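Local coordinates for putative transcriptional regulator protein (Vibrio parahaemolyticus, PDB 3ER6) that probably acts as a sequence-specific DNA-binding transcription regulator of the AraC type, represented here by its DJ-1/PfpI-like domain, whose own role is unknown, at residues 8-21 / 44-58. The protein carries 1 engineered substitution. Residues are numbered along the deposited sequence; the frame is centred on the assembly and turned at random.
Sequences NLRVVALAPTGRYF and MTHVVTPNNRPLIGR
Leu9 O accepts Met44 N at 2.8 Å, the first of six backbone bonds that alternate up to Ala15 N and define a parallel pairing, with the short strand axes only 13° apart. Strands 9-14 and 43-48, linked through helix 22-37, form a beta-alpha-beta unit; 43-48 is the outermost strand within this chain, and its Val47 makes backbone hydrogen bonds to the second subunit. On one sheet face Arg10 CG packs at the edge of the His46 ring, 4.1 Å from His46 CD2, and water 1 also bridges them, 2.8 Å from Arg10 NE and 2.7 Å from His46 NE2; Arg10 NH1 bonds to Phe74 O. Val11 and Ala13 project from the other face with Thr45 and Val47, against helix 22-37. Val12 CG1, anti to its own nitrogen, reaches Val48 CG2, which Leu14 CD1 also touches.

Beyond the strands, Ala15 CB abuts Leu55 CD1, and the ring of Pro50 lies against Pro16 CA. Gly18 CA makes a CA-H...O contact with Ile56 O, and water 3 joins Gly18 N to Ile56 N. Arg19 folds back through bends at chi2 and chi3, placing NH1 on Ile56 O in a straight bond (175°), although from above the carbonyl plane. In return, Arg58 grips Arg19 O side-on with NE (2.8 Å) and NH2 (3.1 Å). Arg58 NH2 also points at the Tyr20 face, a cation-pi contact with Arg58 CZ 4.9 Å from the ring centroid; planes inclined at 62° exclude a flat stack. Tyr20 OH bonds to Thr33 of the second subunit. Phe21 CB packs on Leu55 CD1.

Arg19 NH2 and Arg58 NH1 are 3.9 Å apart, yet each guanidinium binds a backbone carbonyl opposite. Glu32 of the second subunit, salt-bridged to Arg58 NH1, probably offsets any repulsion, making this polar end part of the dimer interface.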
# COMPACT_ATOMS: atom_id res chain seq x y z
N ASN A 8 -25.00 -3.26 -7.45
CA ASN A 8 -24.12 -3.31 -6.27
C ASN A 8 -22.97 -4.28 -6.55
O ASN A 8 -23.12 -5.20 -7.36
CB ASN A 8 -24.88 -3.68 -4.99
CG ASN A 8 -25.27 -2.43 -4.15
OD1 ASN A 8 -26.24 -1.74 -4.47
ND2 ASN A 8 -24.50 -2.16 -3.05
N LEU A 9 -21.81 -4.01 -5.95
CA LEU A 9 -20.63 -4.87 -6.11
C LEU A 9 -20.01 -4.94 -4.74
O LEU A 9 -19.94 -3.94 -4.01
CB LEU A 9 -19.62 -4.27 -7.08
CG LEU A 9 -20.04 -4.24 -8.54
CD1 LEU A 9 -18.93 -3.57 -9.36
CD2 LEU A 9 -20.36 -5.65 -9.04
N ARG A 10 -19.58 -6.12 -4.37
CA ARG A 10 -18.96 -6.34 -3.08
C ARG A 10 -17.54 -6.84 -3.22
O ARG A 10 -17.29 -7.80 -3.96
CB ARG A 10 -19.75 -7.38 -2.29
CG ARG A 10 -19.07 -7.70 -0.95
CD ARG A 10 -19.91 -8.76 -0.19
NE ARG A 10 -21.15 -8.15 0.31
CZ ARG A 10 -22.28 -8.82 0.58
NH1 ARG A 10 -22.33 -10.14 0.40
NH2 ARG A 10 -23.37 -8.17 1.05
N VAL A 11 -16.61 -6.20 -2.49
CA VAL A 11 -15.26 -6.74 -2.39
C VAL A 11 -15.01 -7.14 -0.95
O VAL A 11 -15.28 -6.33 -0.04
CB VAL A 11 -14.19 -5.69 -2.82
CG1 VAL A 11 -12.75 -6.32 -2.69
CG2 VAL A 11 -14.47 -5.17 -4.29
N VAL A 12 -14.58 -8.37 -0.72
CA VAL A 12 -14.13 -8.76 0.64
C VAL A 12 -12.59 -8.93 0.53
O VAL A 12 -12.08 -9.57 -0.43
CB VAL A 12 -14.83 -10.06 1.14
CG1 VAL A 12 -14.27 -10.46 2.53
CG2 VAL A 12 -16.40 -9.84 1.19
N ALA A 13 -11.86 -8.30 1.44
CA ALA A 13 -10.40 -8.37 1.42
C ALA A 13 -9.89 -9.02 2.70
O ALA A 13 -9.96 -8.44 3.79
CB ALA A 13 -9.81 -6.94 1.27
N LEU A 14 -9.41 -10.25 2.59
CA LEU A 14 -8.84 -10.96 3.70
C LEU A 14 -7.37 -10.57 3.87
O LEU A 14 -6.55 -10.77 2.94
CB LEU A 14 -8.93 -12.46 3.43
CG LEU A 14 -8.25 -13.38 4.44
CD1 LEU A 14 -9.02 -13.33 5.82
CD2 LEU A 14 -8.22 -14.76 3.84
N ALA A 15 -7.05 -10.03 5.06
CA ALA A 15 -5.68 -9.59 5.40
C ALA A 15 -5.16 -10.56 6.45
O ALA A 15 -5.53 -10.49 7.62
CB ALA A 15 -5.72 -8.09 5.95
N PRO A 16 -4.38 -11.54 6.02
CA PRO A 16 -3.96 -12.54 6.96
C PRO A 16 -2.99 -12.10 8.08
O PRO A 16 -2.95 -12.74 9.10
CB PRO A 16 -3.30 -13.60 6.08
CG PRO A 16 -4.13 -13.53 4.77
CD PRO A 16 -4.24 -11.97 4.61
N THR A 17 -2.21 -11.04 7.88
CA THR A 17 -1.21 -10.62 8.88
C THR A 17 -0.95 -9.13 8.88
O THR A 17 -0.78 -8.52 7.80
CB THR A 17 0.15 -11.41 8.71
OG1 THR A 17 1.13 -10.88 9.63
CG2 THR A 17 0.70 -11.27 7.36
N GLY A 18 -0.84 -8.53 10.07
CA GLY A 18 -0.49 -7.12 10.16
C GLY A 18 0.98 -6.85 9.82
O GLY A 18 1.37 -5.72 9.66
N ARG A 19 1.78 -7.88 9.66
CA ARG A 19 3.15 -7.67 9.19
C ARG A 19 3.20 -7.17 7.74
O ARG A 19 4.12 -6.42 7.37
CB ARG A 19 3.94 -8.99 9.32
CG ARG A 19 4.06 -9.58 10.78
CD ARG A 19 4.87 -8.66 11.76
NE ARG A 19 4.00 -7.61 12.30
CZ ARG A 19 4.45 -6.53 12.94
NH1 ARG A 19 3.62 -5.62 13.36
NH2 ARG A 19 5.76 -6.34 13.12
N TYR A 20 2.17 -7.53 6.95
CA TYR A 20 2.16 -7.22 5.54
C TYR A 20 0.73 -7.05 5.11
O TYR A 20 0.13 -7.97 4.52
CB TYR A 20 2.82 -8.39 4.74
CG TYR A 20 4.30 -8.47 5.05
CD1 TYR A 20 5.18 -7.49 4.57
CD2 TYR A 20 4.82 -9.50 5.86
CE1 TYR A 20 6.58 -7.56 4.87
CE2 TYR A 20 6.17 -9.55 6.20
CZ TYR A 20 7.05 -8.62 5.71
OH TYR A 20 8.39 -8.72 6.04
N PHE A 21 0.12 -5.95 5.51
CA PHE A 21 -1.28 -5.70 5.08
C PHE A 21 -1.41 -4.48 4.17
O PHE A 21 -2.51 -4.26 3.61
CB PHE A 21 -2.25 -5.60 6.27
CG PHE A 21 -2.20 -4.26 7.00
CD1 PHE A 21 -3.20 -3.32 6.83
CD2 PHE A 21 -1.15 -3.97 7.88
CE1 PHE A 21 -3.16 -2.08 7.51
CE2 PHE A 21 -1.12 -2.75 8.58
CZ PHE A 21 -2.12 -1.79 8.37
N MET A 44 -19.18 -1.73 -2.38
CA MET A 44 -18.93 -1.92 -0.96
C MET A 44 -17.73 -2.82 -0.72
O MET A 44 -17.62 -3.91 -1.31
CB MET A 44 -20.15 -2.40 -0.15
CG MET A 44 -21.29 -3.09 -0.90
SD MET A 44 -22.86 -3.19 0.09
CE MET A 44 -22.58 -1.71 1.09
N THR A 45 -16.82 -2.36 0.12
CA THR A 45 -15.63 -3.17 0.44
C THR A 45 -15.53 -3.48 1.94
O THR A 45 -16.05 -2.71 2.79
CB THR A 45 -14.32 -2.49 -0.04
OG1 THR A 45 -14.04 -1.37 0.80
CG2 THR A 45 -14.45 -1.98 -1.51
N HIS A 46 -14.90 -4.61 2.28
CA HIS A 46 -14.78 -5.01 3.69
C HIS A 46 -13.44 -5.65 3.92
O HIS A 46 -13.12 -6.62 3.25
CB HIS A 46 -15.89 -6.02 4.10
CG HIS A 46 -17.27 -5.62 3.68
ND1 HIS A 46 -18.14 -4.96 4.52
CD2 HIS A 46 -17.92 -5.76 2.49
CE1 HIS A 46 -19.27 -4.72 3.88
NE2 HIS A 46 -19.17 -5.20 2.65
N VAL A 47 -12.66 -5.12 4.86
CA VAL A 47 -11.50 -5.86 5.35
C VAL A 47 -11.92 -6.87 6.42
O VAL A 47 -12.65 -6.52 7.37
CB VAL A 47 -10.41 -4.89 5.90
CG1 VAL A 47 -9.32 -5.64 6.61
CG2 VAL A 47 -9.84 -4.02 4.70
N VAL A 48 -11.46 -8.09 6.29
CA VAL A 48 -11.65 -9.16 7.29
C VAL A 48 -10.33 -9.82 7.65
O VAL A 48 -9.38 -9.80 6.86
CB VAL A 48 -12.65 -10.27 6.83
CG1 VAL A 48 -14.05 -9.65 6.66
CG2 VAL A 48 -12.15 -10.96 5.54
N THR A 49 -10.25 -10.34 8.87
CA THR A 49 -9.03 -10.97 9.33
C THR A 49 -9.34 -12.42 9.68
O THR A 49 -10.49 -12.78 9.97
CB THR A 49 -8.42 -10.24 10.54
OG1 THR A 49 -9.26 -10.46 11.69
CG2 THR A 49 -8.20 -8.66 10.24
N PRO A 50 -8.32 -13.29 9.62
CA PRO A 50 -8.58 -14.72 9.72
C PRO A 50 -9.31 -15.18 10.98
O PRO A 50 -10.10 -16.15 10.89
CB PRO A 50 -7.17 -15.36 9.64
CG PRO A 50 -6.28 -14.31 9.02
CD PRO A 50 -6.88 -12.95 9.49
N ASN A 51 -9.06 -14.52 12.10
CA ASN A 51 -9.72 -14.84 13.37
C ASN A 51 -10.68 -13.71 13.76
O ASN A 51 -11.17 -13.65 14.89
CB ASN A 51 -8.64 -15.03 14.46
CG ASN A 51 -7.65 -13.80 14.53
OD1 ASN A 51 -7.78 -12.80 13.77
ND2 ASN A 51 -6.68 -13.89 15.43
N ASN A 52 -10.95 -12.81 12.82
CA ASN A 52 -11.80 -11.62 13.08
C ASN A 52 -11.28 -10.77 14.26
O ASN A 52 -12.06 -10.00 14.89
CB ASN A 52 -13.28 -12.03 13.29
CG ASN A 52 -13.83 -12.88 12.14
OD1 ASN A 52 -13.78 -12.44 11.00
ND2 ASN A 52 -14.36 -14.08 12.44
N ARG A 53 -9.99 -10.90 14.56
CA ARG A 53 -9.36 -10.01 15.59
C ARG A 53 -8.65 -8.85 14.89
O ARG A 53 -8.40 -8.93 13.71
CB ARG A 53 -8.32 -10.81 16.43
CG ARG A 53 -8.87 -12.08 17.12
CD ARG A 53 -9.80 -11.78 18.25
NE ARG A 53 -9.05 -11.10 19.31
CZ ARG A 53 -9.58 -10.23 20.17
NH1 ARG A 53 -10.89 -9.96 20.16
NH2 ARG A 53 -8.77 -9.64 21.06
N PRO A 54 -8.29 -7.78 15.63
CA PRO A 54 -7.51 -6.68 15.08
C PRO A 54 -6.16 -7.17 14.52
O PRO A 54 -5.61 -8.17 15.00
CB PRO A 54 -7.20 -5.81 16.30
CG PRO A 54 -8.28 -6.10 17.29
CD PRO A 54 -8.67 -7.57 17.04
N LEU A 55 -5.67 -6.50 13.49
CA LEU A 55 -4.34 -6.78 13.01
C LEU A 55 -3.47 -5.91 13.86
O LEU A 55 -3.84 -4.77 14.17
CB LEU A 55 -4.16 -6.37 11.54
CG LEU A 55 -4.90 -7.26 10.50
CD1 LEU A 55 -4.36 -6.86 9.19
CD2 LEU A 55 -4.66 -8.72 10.73
N ILE A 56 -2.28 -6.38 14.12
CA ILE A 56 -1.24 -5.54 14.75
C ILE A 56 -0.27 -5.13 13.62
O ILE A 56 0.46 -5.97 13.10
CB ILE A 56 -0.54 -6.33 15.84
CG1 ILE A 56 -1.60 -6.84 16.87
CG2 ILE A 56 0.58 -5.43 16.49
CD1 ILE A 56 -2.35 -5.62 17.58
N GLY A 57 -0.29 -3.87 13.23
CA GLY A 57 0.48 -3.38 12.08
C GLY A 57 1.80 -2.82 12.57
O GLY A 57 2.08 -2.79 13.78
N ARG A 58 2.65 -2.41 11.64
CA ARG A 58 3.91 -1.82 12.00
C ARG A 58 3.71 -0.40 12.49
O ARG A 58 2.66 0.18 12.29
CB ARG A 58 4.80 -1.87 10.78
CG ARG A 58 5.19 -3.37 10.53
CD ARG A 58 5.88 -3.48 9.30
NE ARG A 58 6.02 -4.86 8.81
CZ ARG A 58 6.99 -5.71 9.14
NH1 ARG A 58 7.93 -5.45 10.06
NH2 ARG A 58 6.99 -6.89 8.53
O HOH W 1 -21.45 -5.54 1.30
O HOH W 2 2.27 -3.45 8.50
O HOH W 3 -1.55 -9.11 12.78
O HOH W 4 1.25 -8.58 12.84
O HOH W 5 8.66 -9.06 9.37